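Local coordinates for HpcH/HpaI aldolase (Desulfitobacterium hafniense, PDB 3QZ6), which is a member of the HpcH/HpaI aldolase family and folds as a closed, eight-stranded beta/alpha barrel of the TIM type, at residues A[41-46]-A[67-72]; A[19-24]-A[236-241]; A[28-33]-A[56-61]. All coordinates share one frame; numbering follows the deposited sequence.

Interaction 1: A[41-46]-A[67-72]; sequences FIVDCE and VSVLVR
OD2 of D44 is gripped by two donors: NH1 of R72 across the contact, 2.8 Å from that oxygen, and the side-chain amide of N22. The bond from R72 is weak, bent to 127° at the hydrogen; OD2 lies at the guanidinium edge, and the carboxylate and guanidinium planes are turned 44° apart. D44 CG lies anti to its backbone N (chi1 -159°), and the two side chains run side by side. E46 approaches differently: its OE1, 3.2 Å from R72 NE, stands well out of the guanidinium plane, so charge alone joins them. R72 NH2 is held by Q149, and a long arginine suits a place where several acceptors surround one flat cation. Below this network the strands are laced in parallel register. F41 O receives L70 N at 3.0 Å, L70 O receives V43 N at 2.9 Å, and V43 O receives R72 N at 2.9 Å. I42, L70, D44 and R72 point into the barrel; I42 CG1 packs on L70 CB. F41, V43, V69 and V71 point to the outer helices, where beta-branched valines suit extended strands. The F41 ring meets two valines obliquely, CZ reaching V69 CG2 at 3.7 Å and CD2 reaching V67 CG1 at 3.8 Å. An inverse gamma turn centred on D44 ends strand 40-44. With helix 52-65 between the strands, this is a beta-alpha-beta crossover of a TIM barrel, with its charged residues at the C-terminal strand ends, where this fold places its active sites.

Interaction 2: A[19-24]-A[236-241]; sequences TMLNLV and SGDVAA
M20 and G237 form a parallel bridge with their CA atoms 4.2 Å apart: M20 N bonds to S236 O, and M20 O accepts D238 N. Glycine, having no side chain, lets its CA pass 3.2 Å from M20 O as it takes the N-cap position of helix 238-254. The M20–G237 bridge joins the first and last strands and so closes the TIM barrel. D238, the first residue of that helix, turns its acid onto the loop that follows strand 16-21. OD1 takes N22 N at 2.9 Å in a nearly straight bond (169°), from the syn side but out of the carboxylate plane. OD2 accepts two amides: L23 N at 2.9 Å on its syn lone pair, and V24 N at 2.8 Å nearly along its C-O axis. Three successive amides thus converge on one buried carboxylate, a role that suits short aspartate, with CG set between its backbone N and carbonyl carbon (chi1 60°). A water hydrogen-bonds to D238 OD1 and N22 OD1, 2.7 Å from each, while N22 ND2 binds D44. The L21 side chain crosses that of D238 at about a right angle, its CD1 nearest OD2, and L23 CB packs on V239 CG2. The V24 side chain is about 4 Å from a zinc ion and touches V24 of the second subunit.

Interaction 3: A[28-33]-A[56-61]; sequences DIVRIY and NHLVSV
I29 comes first, touching L58 through one branch: its CG2 lies 3.7 Å from L58 CD2. With CG1 anti to the backbone N (chi1 -169°), the longer branch leads away from helix 52-65 and lies over one face of the Y33 ring, offset toward the rim. V30 is the central residue and points toward the partner helix. Its CG2 rests 3.6 Å from the backbone O of L58 and 3.9 Å from L58 CD2, while its CB meets V61 CG1 at 3.8 Å. V30 and V61 lie alongside one another, pointing opposite ways, and their short, branched side chains fit where the CA atoms of V30 and V61 are 6.6 Å apart. R31 contributes its aliphatic stem: CG sits 3.8 Å from V61 CG1, the two side chains crossing at about a right angle. At this exposed edge a long side chain can pack with its carbons and still carry a charged end toward solvent. No hydrogen bond spans the contact. Beneath it V30 rests on F41 and L58 on V43, both of strand 40-44, so the helices pack on the barrel as well as on each other. The axes of 29-33 and 56-61 approach to 9.7 Å and cross at -41°, running in the same general direction, as successive outer helices do around a TIM barrel.

Interactions 1 and 2 belong to the barrel wall itself and share it directly, since strands 16-21 and 40-44 are neighbours: backbone bonds pair L21 with I42. Interaction 3 lies outside that wall, closer to the surface, where helices 29-35 and 52-65 pack against each other. The chemistry follows the place. The 41-46/67-72 contact combines a backbone ladder with charges at the strand ends, the 19-24/236-241 contact spends a buried carboxylate on loop amides, and the 28-33/56-61 contact is apolar. F41 of the wall packs against V30 and Y33 of helix 29-35. Interactions 2 and 3 also touch the second subunit, which interaction 1 does not.

Interaction 1: A[41-46]-A[67-72]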
loop_
_atom_site.group_PDB
_atom_site.type_symbol
_atom_site.label_atom_id
_atom_site.label_comp_id
_atom_site.label_asym_id
_atom_site.label_seq_id
_atom_site.Cartn_x
_atom_site.Cartn_y
_atom_site.Cartn_z
ATOM N N PHE A 41 -1.795 -9.236 -11.300
ATOM C CA PHE A 41 -0.637 -8.569 -10.736
ATOM C C PHE A 41 0.463 -9.588 -10.570
ATOM O O PHE A 41 0.218 -10.797 -10.603
ATOM C CB PHE A 41 -0.960 -7.867 -9.402
ATOM C CG PHE A 41 -1.442 -8.795 -8.324
ATOM C CD1 PHE A 41 -0.541 -9.412 -7.466
ATOM C CD2 PHE A 41 -2.801 -9.039 -8.162
ATOM C CE1 PHE A 41 -0.986 -10.258 -6.461
ATOM C CE2 PHE A 41 -3.261 -9.882 -7.169
ATOM C CZ PHE A 41 -2.361 -10.487 -6.304
ATOM N N ILE A 42 1.686 -9.101 -10.412
ATOM C CA ILE A 42 2.826 -9.995 -10.375
ATOM C C ILE A 42 3.525 -9.846 -9.048
ATOM O O ILE A 42 3.988 -8.762 -8.703
ATOM C CB ILE A 42 3.817 -9.697 -11.512
ATOM C CG1 ILE A 42 3.082 -9.637 -12.861
ATOM C CG2 ILE A 42 4.947 -10.739 -11.522
ATOM C CD1 ILE A 42 4.017 -9.672 -14.067
ATOM N N VAL A 43 3.581 -10.934 -8.291
ATOM C CA VAL A 43 4.260 -10.907 -7.007
ATOM C C VAL A 43 5.762 -10.989 -7.263
ATOM O O VAL A 43 6.225 -11.897 -7.956
ATOM C CB VAL A 43 3.814 -12.075 -6.108
ATOM C CG1 VAL A 43 4.564 -12.030 -4.769
ATOM C CG2 VAL A 43 2.284 -12.014 -5.884
ATOM N N ASP A 44 6.519 -10.045 -6.714
ATOM C CA ASP A 44 7.963 -10.016 -6.947
ATOM C C ASP A 44 8.734 -10.886 -5.950
ATOM O O ASP A 44 9.151 -10.402 -4.904
ATOM C CB ASP A 44 8.487 -8.587 -6.878
ATOM C CG ASP A 44 9.830 -8.428 -7.592
ATOM O OD1 ASP A 44 10.464 -9.463 -7.873
ATOM O OD2 ASP A 44 10.242 -7.281 -7.867
ATOM N N CYS A 45 8.923 -12.166 -6.266
ATOM C CA CYS A 45 9.714 -13.037 -5.399
ATOM C C CYS A 45 11.187 -13.011 -5.772
ATOM O O CYS A 45 12.007 -13.681 -5.149
ATOM C CB CYS A 45 9.219 -14.490 -5.445
ATOM S SG CYS A 45 7.718 -14.776 -4.495
ATOM N N GLU A 46 11.526 -12.265 -6.806
ATOM C CA GLU A 46 12.931 -12.101 -7.156
ATOM C C GLU A 46 13.589 -11.048 -6.271
ATOM O O GLU A 46 14.709 -11.233 -5.796
ATOM C CB GLU A 46 13.084 -11.717 -8.631
ATOM C CG GLU A 46 14.531 -11.487 -9.045
ATOM C CD GLU A 46 14.668 -11.158 -10.518
ATOM O OE1 GLU A 46 13.700 -10.617 -11.100
ATOM O OE2 GLU A 46 15.736 -11.452 -11.095
ATOM N N VAL A 67 -9.228 -12.073 -10.430
ATOM C CA VAL A 67 -7.923 -11.468 -10.688
ATOM C C VAL A 67 -6.886 -12.594 -10.770
ATOM O O VAL A 67 -6.926 -13.544 -9.979
ATOM C CB VAL A 67 -7.551 -10.467 -9.559
ATOM C CG1 VAL A 67 -6.179 -9.848 -9.796
ATOM C CG2 VAL A 67 -8.617 -9.372 -9.454
ATOM N N SER A 68 -5.979 -12.506 -11.741
ATOM C CA SER A 68 -4.964 -13.536 -11.909
ATOM C C SER A 68 -3.684 -13.154 -11.171
ATOM O O SER A 68 -3.253 -12.006 -11.224
ATOM C CB SER A 68 -4.645 -13.728 -13.395
ATOM O OG SER A 68 -5.797 -14.094 -14.131
ATOM N N VAL A 69 -3.064 -14.120 -10.506
ATOM C CA VAL A 69 -1.826 -13.858 -9.782
ATOM C C VAL A 69 -0.672 -14.520 -10.521
ATOM O O VAL A 69 -0.683 -15.731 -10.723
ATOM C CB VAL A 69 -1.891 -14.417 -8.344
ATOM C CG1 VAL A 69 -0.596 -14.123 -7.582
ATOM C CG2 VAL A 69 -3.118 -13.840 -7.588
ATOM N N LEU A 70 0.308 -13.730 -10.955
ATOM C CA LEU A 70 1.529 -14.301 -11.526
ATOM C C LEU A 70 2.637 -14.097 -10.512
ATOM O O LEU A 70 2.526 -13.236 -9.648
ATOM C CB LEU A 70 1.907 -13.612 -12.837
ATOM C CG LEU A 70 0.836 -13.598 -13.934
ATOM C CD1 LEU A 70 1.366 -12.863 -15.161
ATOM C CD2 LEU A 70 0.412 -15.026 -14.306
ATOM N N VAL A 71 3.705 -14.875 -10.618
ATOM C CA VAL A 71 4.840 -14.698 -9.724
ATOM C C VAL A 71 6.138 -14.568 -10.520
ATOM O O VAL A 71 6.383 -15.326 -11.452
ATOM C CB VAL A 71 4.974 -15.867 -8.738
ATOM C CG1 VAL A 71 6.097 -15.576 -7.721
ATOM C CG2 VAL A 71 3.645 -16.117 -8.006
ATOM N N ARG A 72 6.962 -13.595 -10.146
ATOM C CA ARG A 72 8.299 -13.463 -10.709
ATOM C C ARG A 72 9.221 -14.242 -9.777
ATOM O O ARG A 72 9.454 -13.834 -8.641
ATOM C CB ARG A 72 8.692 -11.988 -10.744
ATOM C CG ARG A 72 10.110 -11.686 -11.220
ATOM C CD ARG A 72 10.491 -10.280 -10.740
ATOM N NE ARG A 72 10.874 -9.421 -11.838
ATOM C CZ ARG A 72 10.896 -8.094 -11.791
ATOM N NH1 ARG A 72 10.545 -7.445 -10.690
ATOM N NH2 ARG A 72 11.268 -7.411 -12.862
#

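Interaction 2: A[19-24]-A[236-241]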
loop_
_atom_site.group_PDB
_atom_site.type_symbol
_atom_site.label_atom_id
_atom_site.label_comp_id
_atom_site.label_asym_id
_atom_site.label_seq_id
_atom_site.Cartn_x
_atom_site.Cartn_y
_atom_site.Cartn_z
ATOM N N THR A 19 -0.055 -4.939 -12.581
ATOM C CA THR A 19 0.911 -4.107 -11.889
ATOM C C THR A 19 1.826 -5.004 -11.059
ATOM O O THR A 19 1.514 -6.179 -10.837
ATOM C CB THR A 19 0.192 -3.054 -11.016
ATOM O OG1 THR A 19 1.074 -1.964 -10.748
ATOM C CG2 THR A 19 -0.299 -3.668 -9.696
HETATM N N MSE A 20 2.960 -4.465 -10.615
HETATM C CA MSE A 20 3.876 -5.216 -9.762
HETATM C C MSE A 20 3.444 -5.120 -8.291
HETATM O O MSE A 20 2.920 -4.090 -7.863
HETATM C CB MSE A 20 5.301 -4.669 -9.891
HETATM C CG MSE A 20 5.928 -4.806 -11.281
HETATM SE SE MSE A 20 6.177 -6.673 -11.743
HETATM C CE MSE A 20 7.124 -7.268 -10.117
ATOM N N LEU A 21 3.676 -6.188 -7.526
ATOM C CA LEU A 21 3.437 -6.180 -6.090
ATOM C C LEU A 21 4.757 -6.463 -5.364
ATOM O O LEU A 21 5.280 -7.575 -5.454
ATOM C CB LEU A 21 2.396 -7.248 -5.710
ATOM C CG LEU A 21 1.873 -7.149 -4.269
ATOM C CD1 LEU A 21 0.856 -6.009 -4.178
ATOM C CD2 LEU A 21 1.262 -8.466 -3.772
ATOM N N ASN A 22 5.294 -5.465 -4.655
ATOM C CA ASN A 22 6.585 -5.609 -3.977
ATOM C C ASN A 22 6.533 -5.433 -2.469
ATOM O O ASN A 22 7.393 -5.965 -1.750
ATOM C CB ASN A 22 7.616 -4.601 -4.526
ATOM C CG ASN A 22 8.093 -4.951 -5.912
ATOM O OD1 ASN A 22 7.404 -4.689 -6.897
ATOM N ND2 ASN A 22 9.279 -5.553 -6.001
ATOM N N LEU A 23 5.556 -4.660 -1.992
ATOM C CA LEU A 23 5.474 -4.327 -0.575
ATOM C C LEU A 23 4.284 -4.980 0.124
ATOM O O LEU A 23 4.441 -5.734 1.093
ATOM C CB LEU A 23 5.368 -2.795 -0.394
ATOM C CG LEU A 23 5.087 -2.299 1.037
ATOM C CD1 LEU A 23 6.398 -2.092 1.771
ATOM C CD2 LEU A 23 4.257 -0.985 1.057
ATOM N N VAL A 24 3.083 -4.663 -0.345
ATOM C CA VAL A 24 1.873 -5.037 0.391
ATOM C C VAL A 24 1.698 -6.554 0.408
ATOM O O VAL A 24 1.865 -7.210 -0.631
ATOM C CB VAL A 24 0.630 -4.344 -0.206
ATOM C CG1 VAL A 24 -0.646 -4.720 0.594
ATOM C CG2 VAL A 24 0.836 -2.812 -0.222
ATOM N N SER A 236 3.755 0.131 -13.522
ATOM C CA SER A 236 4.083 0.584 -12.166
ATOM C C SER A 236 3.957 -0.517 -11.107
ATOM O O SER A 236 4.257 -1.689 -11.367
ATOM C CB SER A 236 3.222 1.805 -11.797
ATOM O OG SER A 236 3.696 2.432 -10.615
ATOM N N GLY A 237 3.514 -0.152 -9.908
ATOM C CA GLY A 237 3.440 -1.125 -8.826
ATOM C C GLY A 237 2.999 -0.481 -7.526
ATOM O O GLY A 237 2.911 0.743 -7.446
ATOM N N ASP A 238 2.739 -1.294 -6.505
ATOM C CA ASP A 238 2.220 -0.776 -5.243
ATOM C C ASP A 238 3.172 0.222 -4.587
ATOM O O ASP A 238 2.745 1.260 -4.077
ATOM C CB ASP A 238 1.886 -1.921 -4.270
ATOM C CG ASP A 238 3.097 -2.786 -3.938
ATOM O OD1 ASP A 238 4.028 -2.892 -4.777
ATOM O OD2 ASP A 238 3.118 -3.370 -2.836
ATOM N N VAL A 239 4.457 -0.091 -4.584
ATOM C CA VAL A 239 5.430 0.815 -3.980
ATOM C C VAL A 239 5.435 2.185 -4.662
ATOM O O VAL A 239 5.396 3.209 -3.991
ATOM C CB VAL A 239 6.855 0.217 -3.999
ATOM C CG1 VAL A 239 7.857 1.247 -3.510
ATOM C CG2 VAL A 239 6.914 -1.043 -3.112
ATOM N N ALA A 240 5.500 2.210 -5.990
ATOM C CA ALA A 240 5.498 3.494 -6.704
ATOM C C ALA A 240 4.205 4.255 -6.428
ATOM O O ALA A 240 4.213 5.469 -6.277
ATOM C CB ALA A 240 5.686 3.287 -8.210
ATOM N N ALA A 241 3.096 3.527 -6.351
ATOM C CA ALA A 241 1.815 4.137 -6.033
ATOM C C ALA A 241 1.890 4.854 -4.689
ATOM O O ALA A 241 1.533 6.024 -4.578
ATOM C CB ALA A 241 0.695 3.069 -6.021
HETATM O O HOH W 1 5.772 -2.599 -6.769
#

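Interaction 3: A[28-33]-A[56-61]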
loop_
_atom_site.group_PDB
_atom_site.type_symbol
_atom_site.label_atom_id
_atom_site.label_comp_id
_atom_site.label_asym_id
_atom_site.label_seq_id
_atom_site.Cartn_x
_atom_site.Cartn_y
_atom_site.Cartn_z
ATOM N N ASP A 28 -6.180 -8.031 1.163
ATOM C CA ASP A 28 -7.176 -7.102 0.643
ATOM C C ASP A 28 -6.638 -6.245 -0.494
ATOM O O ASP A 28 -7.419 -5.598 -1.199
ATOM C CB ASP A 28 -7.760 -6.215 1.751
ATOM C CG ASP A 28 -8.875 -6.907 2.523
ATOM O OD1 ASP A 28 -9.609 -7.702 1.908
ATOM O OD2 ASP A 28 -9.035 -6.644 3.735
ATOM N N ILE A 29 -5.318 -6.230 -0.692
ATOM C CA ILE A 29 -4.765 -5.532 -1.853
ATOM C C ILE A 29 -5.400 -6.112 -3.120
ATOM O O ILE A 29 -5.549 -5.421 -4.129
ATOM C CB ILE A 29 -3.224 -5.648 -1.953
ATOM C CG1 ILE A 29 -2.678 -4.690 -3.022
ATOM C CG2 ILE A 29 -2.779 -7.099 -2.279
ATOM C CD1 ILE A 29 -3.003 -3.235 -2.745
ATOM N N VAL A 30 -5.772 -7.388 -3.067
ATOM C CA VAL A 30 -6.388 -8.040 -4.232
ATOM C C VAL A 30 -7.753 -7.431 -4.553
ATOM O O VAL A 30 -8.104 -7.225 -5.713
ATOM C CB VAL A 30 -6.579 -9.550 -3.989
ATOM C CG1 VAL A 30 -7.367 -10.184 -5.146
ATOM C CG2 VAL A 30 -5.234 -10.234 -3.804
ATOM N N ARG A 31 -8.529 -7.144 -3.516
ATOM C CA ARG A 31 -9.844 -6.537 -3.715
ATOM C C ARG A 31 -9.718 -5.096 -4.189
ATOM O O ARG A 31 -10.523 -4.620 -5.003
ATOM C CB ARG A 31 -10.656 -6.610 -2.430
ATOM C CG ARG A 31 -10.779 -8.020 -1.885
ATOM C CD ARG A 31 -11.051 -7.965 -0.376
ATOM N NE ARG A 31 -12.455 -7.755 -0.173
ATOM C CZ ARG A 31 -13.064 -7.368 0.946
ATOM N NH1 ARG A 31 -12.430 -7.111 2.091
ATOM N NH2 ARG A 31 -14.371 -7.241 0.888
ATOM N N ILE A 32 -8.696 -4.400 -3.695
ATOM C CA ILE A 32 -8.426 -3.042 -4.159
ATOM C C ILE A 32 -8.063 -3.064 -5.641
ATOM O O ILE A 32 -8.537 -2.242 -6.428
ATOM C CB ILE A 32 -7.306 -2.395 -3.340
ATOM C CG1 ILE A 32 -7.868 -1.931 -1.984
ATOM C CG2 ILE A 32 -6.708 -1.211 -4.093
ATOM C CD1 ILE A 32 -6.813 -1.455 -1.006
ATOM N N TYR A 33 -7.230 -4.026 -6.024
ATOM C CA TYR A 33 -6.802 -4.129 -7.415
ATOM C C TYR A 33 -7.950 -4.532 -8.354
ATOM O O TYR A 33 -8.045 -4.044 -9.482
ATOM C CB TYR A 33 -5.598 -5.080 -7.543
ATOM C CG TYR A 33 -4.259 -4.426 -7.181
ATOM C CD1 TYR A 33 -4.165 -3.053 -6.958
ATOM C CD2 TYR A 33 -3.096 -5.179 -7.092
ATOM C CE1 TYR A 33 -2.938 -2.447 -6.649
ATOM C CE2 TYR A 33 -1.871 -4.595 -6.778
ATOM C CZ TYR A 33 -1.794 -3.231 -6.564
ATOM O OH TYR A 33 -0.565 -2.656 -6.264
ATOM N N ASN A 56 -0.309 -17.805 -1.097
ATOM C CA ASN A 56 -1.551 -18.560 -0.932
ATOM C C ASN A 56 -2.671 -17.623 -0.469
ATOM O O ASN A 56 -3.779 -17.651 -1.008
ATOM C CB ASN A 56 -1.336 -19.698 0.079
ATOM C CG ASN A 56 -2.505 -20.692 0.130
ATOM O OD1 ASN A 56 -3.627 -20.419 -0.323
ATOM N ND2 ASN A 56 -2.241 -21.846 0.701
ATOM N N HIS A 57 -2.387 -16.778 0.521
ATOM C CA HIS A 57 -3.409 -15.831 0.993
ATOM C C HIS A 57 -3.894 -14.904 -0.115
ATOM O O HIS A 57 -5.100 -14.634 -0.244
ATOM C CB HIS A 57 -2.915 -15.018 2.201
ATOM C CG HIS A 57 -2.784 -15.830 3.452
ATOM N ND1 HIS A 57 -2.099 -15.387 4.563
ATOM C CD2 HIS A 57 -3.244 -17.065 3.762
ATOM C CE1 HIS A 57 -2.153 -16.309 5.507
ATOM N NE2 HIS A 57 -2.834 -17.342 5.046
ATOM N N LEU A 58 -2.958 -14.404 -0.914
ATOM C CA LEU A 58 -3.327 -13.537 -2.027
ATOM C C LEU A 58 -4.195 -14.311 -3.023
ATOM O O LEU A 58 -5.236 -13.829 -3.470
ATOM C CB LEU A 58 -2.076 -12.982 -2.726
ATOM C CG LEU A 58 -1.213 -11.988 -1.926
ATOM C CD1 LEU A 58 0.180 -11.826 -2.532
ATOM C CD2 LEU A 58 -1.894 -10.630 -1.797
ATOM N N VAL A 59 -3.769 -15.521 -3.355
ATOM C CA VAL A 59 -4.478 -16.336 -4.343
ATOM C C VAL A 59 -5.891 -16.694 -3.872
ATOM O O VAL A 59 -6.840 -16.668 -4.651
ATOM C CB VAL A 59 -3.681 -17.619 -4.658
ATOM C CG1 VAL A 59 -4.565 -18.664 -5.352
ATOM C CG2 VAL A 59 -2.455 -17.287 -5.496
ATOM N N SER A 60 -6.035 -17.010 -2.590
ATOM C CA SER A 60 -7.345 -17.364 -2.051
ATOM C C SER A 60 -8.394 -16.275 -2.267
ATOM O O SER A 60 -9.570 -16.563 -2.507
ATOM C CB SER A 60 -7.228 -17.691 -0.564
ATOM O OG SER A 60 -6.522 -18.911 -0.410
ATOM N N VAL A 61 -7.969 -15.024 -2.166
ATOM C CA VAL A 61 -8.860 -13.907 -2.412
ATOM C C VAL A 61 -9.022 -13.685 -3.917
ATOM O O VAL A 61 -10.119 -13.427 -4.397
ATOM C CB VAL A 61 -8.345 -12.619 -1.726
ATOM C CG1 VAL A 61 -9.234 -11.433 -2.087
ATOM C CG2 VAL A 61 -8.271 -12.815 -0.184
#